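Local coordinates for ubiquitin-conjugating enzyme E2-21 kDa (Pichia angusta, PDB 5NL8), which catalyses the covalent attachment of ubiquitin to other proteins as an E2 conjugating enzyme, and is probably essential for peroxisome biogenesis, at residues L65-P70 with S137-I142; K8-E13 with F44-V49; I157-L162 with D173-Y178. All coordinates share one frame; numbering follows the deposited sequence.

Contact 1. Residues L65-P70 with S137-I142; sequences LEIDIP and SALVAI
Leu65 and Ile67 of strand 62-68 meet Leu139 and Ile142 of helix 135-147, where this helix packs against the antiparallel sheet of the UBC fold, the core shared by ubiquitin-conjugating enzymes. The axes of the short strand and helix segments approach to 11.7 Å with their N-to-C directions 136° apart, a gap that branched aliphatic side chains bridge. No hydrogen bond crosses it.

Polar groups are kept apart by strand alternation. Leu65 and Ile67 face the helix, whereas Glu66 turns to the other side of the sheet and forms a salt bridge with Arg45.

The apolar contacts centre on Leu139, buried in the middle of the interface, where a leucine suits because one methyl of its forked end can serve both strand residues. Its CB leaves the helix along the interface, but with CG beside the backbone N (chi1 -66°) the branch swings over to the strand. Methyl CD2 lies 4.0 Å from CD1 of Leu65, the two leucines sliding past each other in opposite directions. One helical turn later, Ile142 adds a looser touch, its CG2 4.4 Å from Leu65 CD1. Ile142 also packs on Ile50 and Ile80 of the flanking strands, and its side chain is about 10 Å from that of Cys121, the predicted thioester-forming residue. Ile67 crosses Leu139 at about a right angle, bringing its CD1 to 4.0 Å from Leu139 CD2.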
loop_
_atom_site.group_PDB
_atom_site.type_symbol
_atom_site.label_atom_id
_atom_site.label_comp_id
_atom_site.label_asym_id
_atom_site.label_seq_id
_atom_site.Cartn_x
_atom_site.Cartn_y
_atom_site.Cartn_z
ATOM N N LEU A 65 -2.273 4.013 -1.915
ATOM C CA LEU A 65 -2.390 2.907 -2.849
ATOM C C LEU A 65 -3.501 3.175 -3.848
ATOM O O LEU A 65 -4.500 3.824 -3.524
ATOM C CB LEU A 65 -2.685 1.598 -2.113
ATOM C CG LEU A 65 -1.709 1.057 -1.073
ATOM C CD1 LEU A 65 -2.339 -0.132 -0.380
ATOM C CD2 LEU A 65 -0.398 0.656 -1.719
ATOM N N GLU A 66 -3.317 2.658 -5.057
ATOM C CA GLU A 66 -4.364 2.657 -6.065
ATOM C C GLU A 66 -4.698 1.216 -6.449
ATOM O O GLU A 66 -3.803 0.385 -6.659
ATOM C CB GLU A 66 -3.943 3.465 -7.290
ATOM C CG GLU A 66 -4.960 3.447 -8.415
ATOM C CD GLU A 66 -4.563 4.338 -9.572
ATOM O OE1 GLU A 66 -3.958 5.403 -9.324
ATOM O OE2 GLU A 66 -4.850 3.971 -10.730
ATOM N N ILE A 67 -5.995 0.932 -6.524
ATOM C CA ILE A 67 -6.492 -0.419 -6.733
ATOM C C ILE A 67 -7.440 -0.488 -7.924
ATOM O O ILE A 67 -8.450 0.204 -7.966
ATOM C CB ILE A 67 -7.227 -0.940 -5.490
ATOM C CG1 ILE A 67 -6.325 -0.854 -4.259
ATOM C CG2 ILE A 67 -7.696 -2.369 -5.704
ATOM C CD1 ILE A 67 -7.072 -0.505 -2.989
ATOM N N ASP A 68 -7.103 -1.332 -8.891
ATOM C CA ASP A 68 -7.944 -1.548 -10.058
ATOM C C ASP A 68 -8.627 -2.908 -9.961
ATOM O O ASP A 68 -7.972 -3.929 -9.739
ATOM C CB ASP A 68 -7.120 -1.446 -11.341
ATOM C CG ASP A 68 -6.506 -0.066 -11.533
ATOM O OD1 ASP A 68 -6.246 0.620 -10.522
ATOM O OD2 ASP A 68 -6.290 0.335 -12.695
ATOM N N ILE A 69 -9.948 -2.901 -10.118
ATOM C CA ILE A 69 -10.766 -4.101 -9.973
ATOM C C ILE A 69 -11.098 -4.714 -11.329
ATOM O O ILE A 69 -11.582 -4.020 -12.219
ATOM C CB ILE A 69 -12.082 -3.787 -9.230
ATOM C CG1 ILE A 69 -11.792 -3.186 -7.854
ATOM C CG2 ILE A 69 -12.944 -5.030 -9.112
ATOM C CD1 ILE A 69 -10.995 -4.091 -6.939
ATOM N N PRO A 70 -10.833 -6.021 -11.492
ATOM C CA PRO A 70 -11.177 -6.719 -12.735
ATOM C C PRO A 70 -12.681 -6.920 -12.883
ATOM O O PRO A 70 -13.404 -6.879 -11.889
ATOM C CB PRO A 70 -10.455 -8.062 -12.595
ATOM C CG PRO A 70 -10.366 -8.277 -11.122
ATOM C CD PRO A 70 -10.156 -6.909 -10.530
ATOM N N SER A 137 -8.861 -7.954 3.020
ATOM C CA SER A 137 -7.831 -8.977 3.124
ATOM C C SER A 137 -6.667 -8.670 2.184
ATOM O O SER A 137 -5.518 -8.975 2.492
ATOM C CB SER A 137 -8.410 -10.366 2.832
ATOM O OG SER A 137 -9.175 -10.375 1.641
ATOM N N ALA A 138 -6.960 -8.051 1.044
ATOM C CA ALA A 138 -5.909 -7.656 0.112
ATOM C C ALA A 138 -5.036 -6.551 0.712
ATOM O O ALA A 138 -3.795 -6.624 0.669
ATOM C CB ALA A 138 -6.511 -7.206 -1.209
ATOM N N LEU A 139 -5.685 -5.535 1.281
ATOM C CA LEU A 139 -4.947 -4.461 1.949
ATOM C C LEU A 139 -4.048 -5.020 3.059
ATOM O O LEU A 139 -2.838 -4.724 3.122
ATOM C CB LEU A 139 -5.916 -3.417 2.512
ATOM C CG LEU A 139 -6.717 -2.627 1.469
ATOM C CD1 LEU A 139 -7.700 -1.662 2.118
ATOM C CD2 LEU A 139 -5.778 -1.885 0.527
ATOM N N VAL A 140 -4.644 -5.846 3.915
ATOM C CA VAL A 140 -3.913 -6.508 4.990
ATOM C C VAL A 140 -2.721 -7.291 4.438
ATOM O O VAL A 140 -1.628 -7.251 5.001
ATOM C CB VAL A 140 -4.836 -7.449 5.794
ATOM C CG1 VAL A 140 -4.030 -8.328 6.735
ATOM C CG2 VAL A 140 -5.872 -6.642 6.566
ATOM N N ALA A 141 -2.934 -7.973 3.315
ATOM C CA ALA A 141 -1.878 -8.729 2.649
ATOM C C ALA A 141 -0.709 -7.838 2.240
ATOM O O ALA A 141 0.451 -8.242 2.332
ATOM C CB ALA A 141 -2.433 -9.450 1.435
ATOM N N ILE A 142 -1.007 -6.628 1.779
ATOM C CA ILE A 142 0.068 -5.713 1.385
ATOM C C ILE A 142 0.835 -5.170 2.596
ATOM O O ILE A 142 2.077 -5.056 2.570
ATOM C CB ILE A 142 -0.479 -4.550 0.547
ATOM C CG1 ILE A 142 -0.708 -5.022 -0.883
ATOM C CG2 ILE A 142 0.484 -3.373 0.539
ATOM C CD1 ILE A 142 -1.988 -4.532 -1.454
#

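Contact 2. Residues K8-E13 with F44-V49; sequences KRLLKE and FRWSAV
Leu10 meets Phe44 and Trp46 where the N-terminal helix 6-21 of the UBC fold lies beside the start of strand 45-51. Leu10 alone carries the helix side of the contact, and it supplies about half of the 157 Å² buried between the two segments.

Arg9, just before it, takes no part in the contact. Its NH1 forms a salt bridge with OE2 of Glu13 one turn later, and its side chain also touches Tyr73 and Pro74. Leu10 follows, directed at the strand, and a forked side chain suits this place because two aromatic residues await it and each methyl serves one. CD2 goes to the indole, 4.3 Å from NE1 of Trp46; that nitrogen also makes a weak hydrogen bond to Leu43 O, and the Trp46 ring packs edge-to-face with Tyr14 of the same helix. The other methyl of Leu10 makes a CH-pi contact with Phe44. The phenylalanine starts out away from the helix, yet CG is held beside the backbone N (chi1 -73°) and the ring turns one face to the leucine. CD1 of Leu10 stands 4.3 Å from the centroid of the Phe44 ring, 14° off the normal and displaced toward the rim, with CE2 of Phe44 its nearest ring atom at 4.2 Å.

Glu13 closes the turn that Arg9 began. Its carboxylate is buried, and a second oxygen ties this helix to the beginning of helix 135-147: OE1 is hydrogen-bonded to the backbone N of Leu135 and to OH of Tyr73.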
loop_
_atom_site.group_PDB
_atom_site.type_symbol
_atom_site.label_atom_id
_atom_site.label_comp_id
_atom_site.label_asym_id
_atom_site.label_seq_id
_atom_site.Cartn_x
_atom_site.Cartn_y
_atom_site.Cartn_z
ATOM N N LYS A 8 -22.593 -4.834 -6.132
ATOM C CA LYS A 8 -23.229 -5.037 -4.839
ATOM C C LYS A 8 -22.224 -5.587 -3.836
ATOM O O LYS A 8 -22.156 -5.137 -2.690
ATOM C CB LYS A 8 -24.427 -5.978 -4.976
ATOM C CG LYS A 8 -25.543 -5.710 -3.986
ATOM C CD LYS A 8 -26.679 -6.701 -4.164
ATOM C CE LYS A 8 -27.053 -7.364 -2.848
ATOM N NZ LYS A 8 -25.899 -8.067 -2.221
ATOM N N ARG A 9 -21.438 -6.560 -4.284
ATOM C CA ARG A 9 -20.385 -7.153 -3.463
ATOM C C ARG A 9 -19.342 -6.114 -3.062
ATOM O O ARG A 9 -18.996 -5.987 -1.884
ATOM C CB ARG A 9 -19.709 -8.304 -4.211
ATOM C CG ARG A 9 -18.792 -9.148 -3.347
ATOM C CD ARG A 9 -18.197 -10.301 -4.139
ATOM N NE ARG A 9 -17.613 -11.318 -3.269
ATOM C CZ ARG A 9 -16.341 -11.333 -2.881
ATOM N NH1 ARG A 9 -15.512 -10.379 -3.283
ATOM N NH2 ARG A 9 -15.897 -12.300 -2.089
ATOM N N LEU A 10 -18.854 -5.369 -4.052
ATOM C CA LEU A 10 -17.857 -4.329 -3.820
ATOM C C LEU A 10 -18.357 -3.288 -2.827
ATOM O O LEU A 10 -17.624 -2.868 -1.922
ATOM C CB LEU A 10 -17.472 -3.656 -5.140
ATOM C CG LEU A 10 -16.536 -4.463 -6.041
ATOM C CD1 LEU A 10 -16.628 -3.987 -7.480
ATOM C CD2 LEU A 10 -15.104 -4.373 -5.535
ATOM N N LEU A 11 -19.613 -2.884 -2.994
ATOM C CA LEU A 11 -20.220 -1.926 -2.083
ATOM C C LEU A 11 -20.281 -2.495 -0.670
ATOM O O LEU A 11 -19.912 -1.819 0.290
ATOM C CB LEU A 11 -21.619 -1.535 -2.558
ATOM C CG LEU A 11 -22.390 -0.614 -1.607
ATOM C CD1 LEU A 11 -21.684 0.724 -1.453
ATOM C CD2 LEU A 11 -23.819 -0.416 -2.087
ATOM N N LYS A 12 -20.729 -3.741 -0.550
ATOM C CA LYS A 12 -20.846 -4.375 0.760
ATOM C C LYS A 12 -19.495 -4.418 1.468
ATOM O O LYS A 12 -19.394 -4.094 2.651
ATOM C CB LYS A 12 -21.417 -5.787 0.630
ATOM C CG LYS A 12 -21.865 -6.391 1.951
ATOM C CD LYS A 12 -22.737 -7.616 1.735
ATOM C CE LYS A 12 -23.915 -7.297 0.829
ATOM N NZ LYS A 12 -25.076 -6.783 1.601
ATOM N N GLU A 13 -18.455 -4.802 0.737
ATOM C CA GLU A 13 -17.111 -4.855 1.307
ATOM C C GLU A 13 -16.629 -3.472 1.749
ATOM O O GLU A 13 -16.047 -3.316 2.835
ATOM C CB GLU A 13 -16.129 -5.452 0.301
ATOM C CG GLU A 13 -16.433 -6.884 -0.095
ATOM C CD GLU A 13 -15.463 -7.415 -1.133
ATOM O OE1 GLU A 13 -14.389 -6.804 -1.315
ATOM O OE2 GLU A 13 -15.773 -8.443 -1.770
ATOM N N PHE A 44 -14.905 0.377 -9.283
ATOM C CA PHE A 44 -13.886 -0.472 -9.891
ATOM C C PHE A 44 -12.489 0.137 -9.841
ATOM O O PHE A 44 -11.528 -0.461 -10.324
ATOM C CB PHE A 44 -14.264 -0.788 -11.337
ATOM C CG PHE A 44 -15.404 -1.755 -11.456
ATOM C CD1 PHE A 44 -16.712 -1.306 -11.468
ATOM C CD2 PHE A 44 -15.167 -3.117 -11.534
ATOM C CE1 PHE A 44 -17.763 -2.197 -11.568
ATOM C CE2 PHE A 44 -16.212 -4.013 -11.635
ATOM C CZ PHE A 44 -17.512 -3.553 -11.652
ATOM N N ARG A 45 -12.379 1.325 -9.258
ATOM C CA ARG A 45 -11.077 1.919 -8.981
ATOM C C ARG A 45 -11.091 2.581 -7.607
ATOM O O ARG A 45 -11.976 3.383 -7.302
ATOM C CB ARG A 45 -10.688 2.920 -10.073
ATOM C CG ARG A 45 -10.283 2.256 -11.387
ATOM C CD ARG A 45 -9.956 3.266 -12.468
ATOM N NE ARG A 45 -8.632 3.855 -12.298
ATOM C CZ ARG A 45 -8.217 4.955 -12.922
ATOM N NH1 ARG A 45 -9.027 5.596 -13.755
ATOM N NH2 ARG A 45 -6.993 5.418 -12.707
ATOM N N TRP A 46 -10.100 2.231 -6.790
ATOM C CA TRP A 46 -10.048 2.612 -5.382
ATOM C C TRP A 46 -8.755 3.305 -4.972
ATOM O O TRP A 46 -7.684 3.021 -5.498
ATOM C CB TRP A 46 -10.231 1.376 -4.501
ATOM C CG TRP A 46 -11.529 0.706 -4.717
ATOM C CD1 TRP A 46 -11.830 -0.211 -5.681
ATOM C CD2 TRP A 46 -12.729 0.911 -3.969
ATOM N NE1 TRP A 46 -13.144 -0.593 -5.575
ATOM C CE2 TRP A 46 -13.718 0.080 -4.527
ATOM C CE3 TRP A 46 -13.059 1.716 -2.873
ATOM C CZ2 TRP A 46 -15.017 0.030 -4.032
ATOM C CZ3 TRP A 46 -14.351 1.666 -2.385
ATOM C CH2 TRP A 46 -15.314 0.829 -2.963
ATOM N N SER A 47 -8.879 4.200 -4.000
ATOM C CA SER A 47 -7.749 4.819 -3.330
ATOM C C SER A 47 -7.713 4.363 -1.874
ATOM O O SER A 47 -8.741 4.378 -1.190
ATOM C CB SER A 47 -7.845 6.342 -3.410
ATOM O OG SER A 47 -6.851 6.954 -2.612
ATOM N N ALA A 48 -6.539 3.953 -1.400
ATOM C CA ALA A 48 -6.406 3.528 -0.008
ATOM C C ALA A 48 -5.212 4.182 0.671
ATOM O O ALA A 48 -4.314 4.699 0.010
ATOM C CB ALA A 48 -6.291 2.010 0.080
ATOM N N VAL A 49 -5.220 4.167 2.000
ATOM C CA VAL A 49 -4.089 4.648 2.785
ATOM C C VAL A 49 -3.739 3.616 3.848
ATOM O O VAL A 49 -4.612 3.210 4.626
ATOM C CB VAL A 49 -4.385 6.004 3.464
ATOM C CG1 VAL A 49 -3.234 6.404 4.378
ATOM C CG2 VAL A 49 -4.644 7.087 2.423
#

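Contact 3. Residues I157-L162 with D173-Y178; sequences IDMANL and DLVHYY
Met159 reaches from helix 157-164 to Leu174 and Val175 of helix 168-181, in the pair of helices that closes the C-terminal part of the UBC fold. The short helical segments run roughly antiparallel, with an angle of 141° between their directions, and their axes come no closer than 12.5 Å. At such a spacing the backbones stay well apart, and long or branched side chains must fill the space between.

From helix 168-181 the bump is methyl CD2 of Leu174, which enters the hollow between Met159 and Leu162, residues three apart and therefore on the same side of their helix. It lies 3.6 Å from SD of Met159 and, more loosely, 4.3 Å from CD1 of Leu162. Beyond SD, the Met159 chain leads on to the neighbouring valine. Bends at chi2 (-65°) and chi3 (-71°) curl the thioether round, and CE arrives 4.0 Å from CG2 of Val175, the two side chains crossing at about a right angle. A flexible unbranched chain suits this position because its bends let one side chain touch two residues; valine, branched at CB, puts a methyl close to its own helix.

Other residues complete the surroundings: Pro111 and Tyr171 also touch Met159, Phe58 meets Val175, and Ala170 lies against Leu162. No hydrogen bond or salt bridge joins the two segments. The contact therefore probably rests mainly on dispersion and on the partial exclusion of water, in which fit of shape matters and the polarisable sulfur of Met159 makes a well-matched neighbour for methyl groups.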
loop_
_atom_site.group_PDB
_atom_site.type_symbol
_atom_site.label_atom_id
_atom_site.label_comp_id
_atom_site.label_asym_id
_atom_site.label_seq_id
_atom_site.Cartn_x
_atom_site.Cartn_y
_atom_site.Cartn_z
ATOM N N ILE A 157 15.983 -4.640 -7.653
ATOM C CA ILE A 157 17.140 -5.520 -7.506
ATOM C C ILE A 157 17.990 -5.203 -6.274
ATOM O O ILE A 157 18.366 -6.106 -5.529
ATOM C CB ILE A 157 18.041 -5.464 -8.757
ATOM C CG1 ILE A 157 17.255 -5.894 -9.994
ATOM C CG2 ILE A 157 19.262 -6.350 -8.580
ATOM C CD1 ILE A 157 16.639 -7.271 -9.871
ATOM N N ASP A 158 18.281 -3.922 -6.064
ATOM C CA ASP A 158 19.147 -3.491 -4.966
ATOM C C ASP A 158 18.604 -3.881 -3.588
ATOM O O ASP A 158 19.339 -4.412 -2.750
ATOM C CB ASP A 158 19.360 -1.976 -5.024
ATOM C CG ASP A 158 20.209 -1.548 -6.212
ATOM O OD1 ASP A 158 21.169 -2.271 -6.559
ATOM O OD2 ASP A 158 19.915 -0.486 -6.798
ATOM N N MET A 159 17.323 -3.610 -3.353
ATOM C CA MET A 159 16.706 -3.951 -2.075
ATOM C C MET A 159 16.668 -5.465 -1.875
ATOM O O MET A 159 17.023 -5.968 -0.803
ATOM C CB MET A 159 15.298 -3.364 -1.981
ATOM C CG MET A 159 15.254 -1.842 -2.037
ATOM S SD MET A 159 16.048 -1.048 -0.626
ATOM C CE MET A 159 14.883 -1.422 0.682
ATOM N N ALA A 160 16.257 -6.188 -2.917
ATOM C CA ALA A 160 16.196 -7.646 -2.856
ATOM C C ALA A 160 17.561 -8.256 -2.540
ATOM O O ALA A 160 17.654 -9.213 -1.773
ATOM C CB ALA A 160 15.656 -8.208 -4.162
ATOM N N ASN A 161 18.618 -7.700 -3.124
ATOM C CA ASN A 161 19.967 -8.196 -2.861
ATOM C C ASN A 161 20.465 -7.817 -1.473
ATOM O O ASN A 161 21.172 -8.594 -0.828
ATOM C CB ASN A 161 20.944 -7.683 -3.918
ATOM C CG ASN A 161 20.747 -8.353 -5.262
ATOM O OD1 ASN A 161 20.111 -9.402 -5.358
ATOM N ND2 ASN A 161 21.295 -7.748 -6.309
ATOM N N LEU A 162 20.108 -6.619 -1.020
ATOM C CA LEU A 162 20.431 -6.203 0.339
ATOM C C LEU A 162 19.843 -7.208 1.314
ATOM O O LEU A 162 20.499 -7.624 2.269
ATOM C CB LEU A 162 19.896 -4.799 0.633
ATOM C CG LEU A 162 20.796 -3.622 0.251
ATOM C CD1 LEU A 162 20.065 -2.318 0.483
ATOM C CD2 LEU A 162 22.102 -3.654 1.031
ATOM N N ASP A 173 18.238 1.816 6.809
ATOM C CA ASP A 173 18.725 3.176 6.584
ATOM C C ASP A 173 18.172 3.780 5.297
ATOM O O ASP A 173 17.840 4.965 5.252
ATOM C CB ASP A 173 20.253 3.198 6.544
ATOM C CG ASP A 173 20.874 3.059 7.917
ATOM O OD1 ASP A 173 22.117 3.132 8.017
ATOM O OD2 ASP A 173 20.119 2.882 8.898
ATOM N N LEU A 174 18.078 2.961 4.255
ATOM C CA LEU A 174 17.540 3.414 2.978
ATOM C C LEU A 174 16.058 3.781 3.121
ATOM O O LEU A 174 15.635 4.887 2.736
ATOM C CB LEU A 174 17.733 2.336 1.910
ATOM C CG LEU A 174 18.101 2.781 0.494
ATOM C CD1 LEU A 174 19.205 3.826 0.513
ATOM C CD2 LEU A 174 18.518 1.581 -0.332
ATOM N N VAL A 175 15.277 2.862 3.692
ATOM C CA VAL A 175 13.849 3.123 3.894
ATOM C C VAL A 175 13.644 4.393 4.724
ATOM O O VAL A 175 12.848 5.265 4.359
ATOM C CB VAL A 175 13.138 1.937 4.578
ATOM C CG1 VAL A 175 11.666 2.236 4.764
ATOM C CG2 VAL A 175 13.314 0.665 3.755
ATOM N N HIS A 176 14.383 4.500 5.826
ATOM C CA HIS A 176 14.350 5.689 6.675
ATOM C C HIS A 176 14.673 6.957 5.882
ATOM O O HIS A 176 14.037 7.996 6.075
ATOM C CB HIS A 176 15.328 5.547 7.850
ATOM C CG HIS A 176 14.860 4.612 8.920
ATOM N ND1 HIS A 176 15.686 4.169 9.938
ATOM C CD2 HIS A 176 13.657 4.032 9.141
ATOM C CE1 HIS A 176 15.009 3.361 10.730
ATOM N NE2 HIS A 176 13.775 3.259 10.270
ATOM N N TYR A 177 15.658 6.866 4.992
ATOM C CA TYR A 177 16.032 8.003 4.153
ATOM C C TYR A 177 14.868 8.474 3.289
ATOM O O TYR A 177 14.543 9.669 3.257
ATOM C CB TYR A 177 17.223 7.654 3.262
ATOM C CG TYR A 177 17.567 8.726 2.244
ATOM C CD1 TYR A 177 18.198 9.904 2.630
ATOM C CD2 TYR A 177 17.265 8.557 0.898
ATOM C CE1 TYR A 177 18.518 10.884 1.704
ATOM C CE2 TYR A 177 17.581 9.534 -0.037
ATOM C CZ TYR A 177 18.207 10.694 0.373
ATOM O OH TYR A 177 18.523 11.666 -0.548
ATOM N N TYR A 178 14.233 7.543 2.584
ATOM C CA TYR A 178 13.136 7.954 1.713
ATOM C C TYR A 178 11.931 8.456 2.516
ATOM O O TYR A 178 11.265 9.402 2.099
ATOM C CB TYR A 178 12.743 6.816 0.767
ATOM C CG TYR A 178 13.716 6.693 -0.386
ATOM C CD1 TYR A 178 13.578 7.481 -1.523
ATOM C CD2 TYR A 178 14.794 5.816 -0.321
ATOM C CE1 TYR A 178 14.480 7.388 -2.571
ATOM C CE2 TYR A 178 15.698 5.716 -1.363
ATOM C CZ TYR A 178 15.536 6.504 -2.484
ATOM O OH TYR A 178 16.434 6.401 -3.517
#

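In the fold
Contacts 2, 1 and 3 come in that order along the chain, each closing before the next opens. Contacts 1 and 2 have centres 9 Å apart and form one continuous core: their strands, 62-68 and 45-51, are antiparallel neighbours in the four-stranded sheet, and Leu139 CD2 also packs on Ala48 CB at 4.0 Å. Helices 135-147 and 6-21 are thus both fastened to this sheet. Contact 3 stands apart, its centre 23 Å from that of contact 1 and 32 Å from that of contact 2, across the chain's centre from the latter. It joins helices 157-164 and 168-181, so the single UBC domain combines a sheet-based core with a C-terminal helical part.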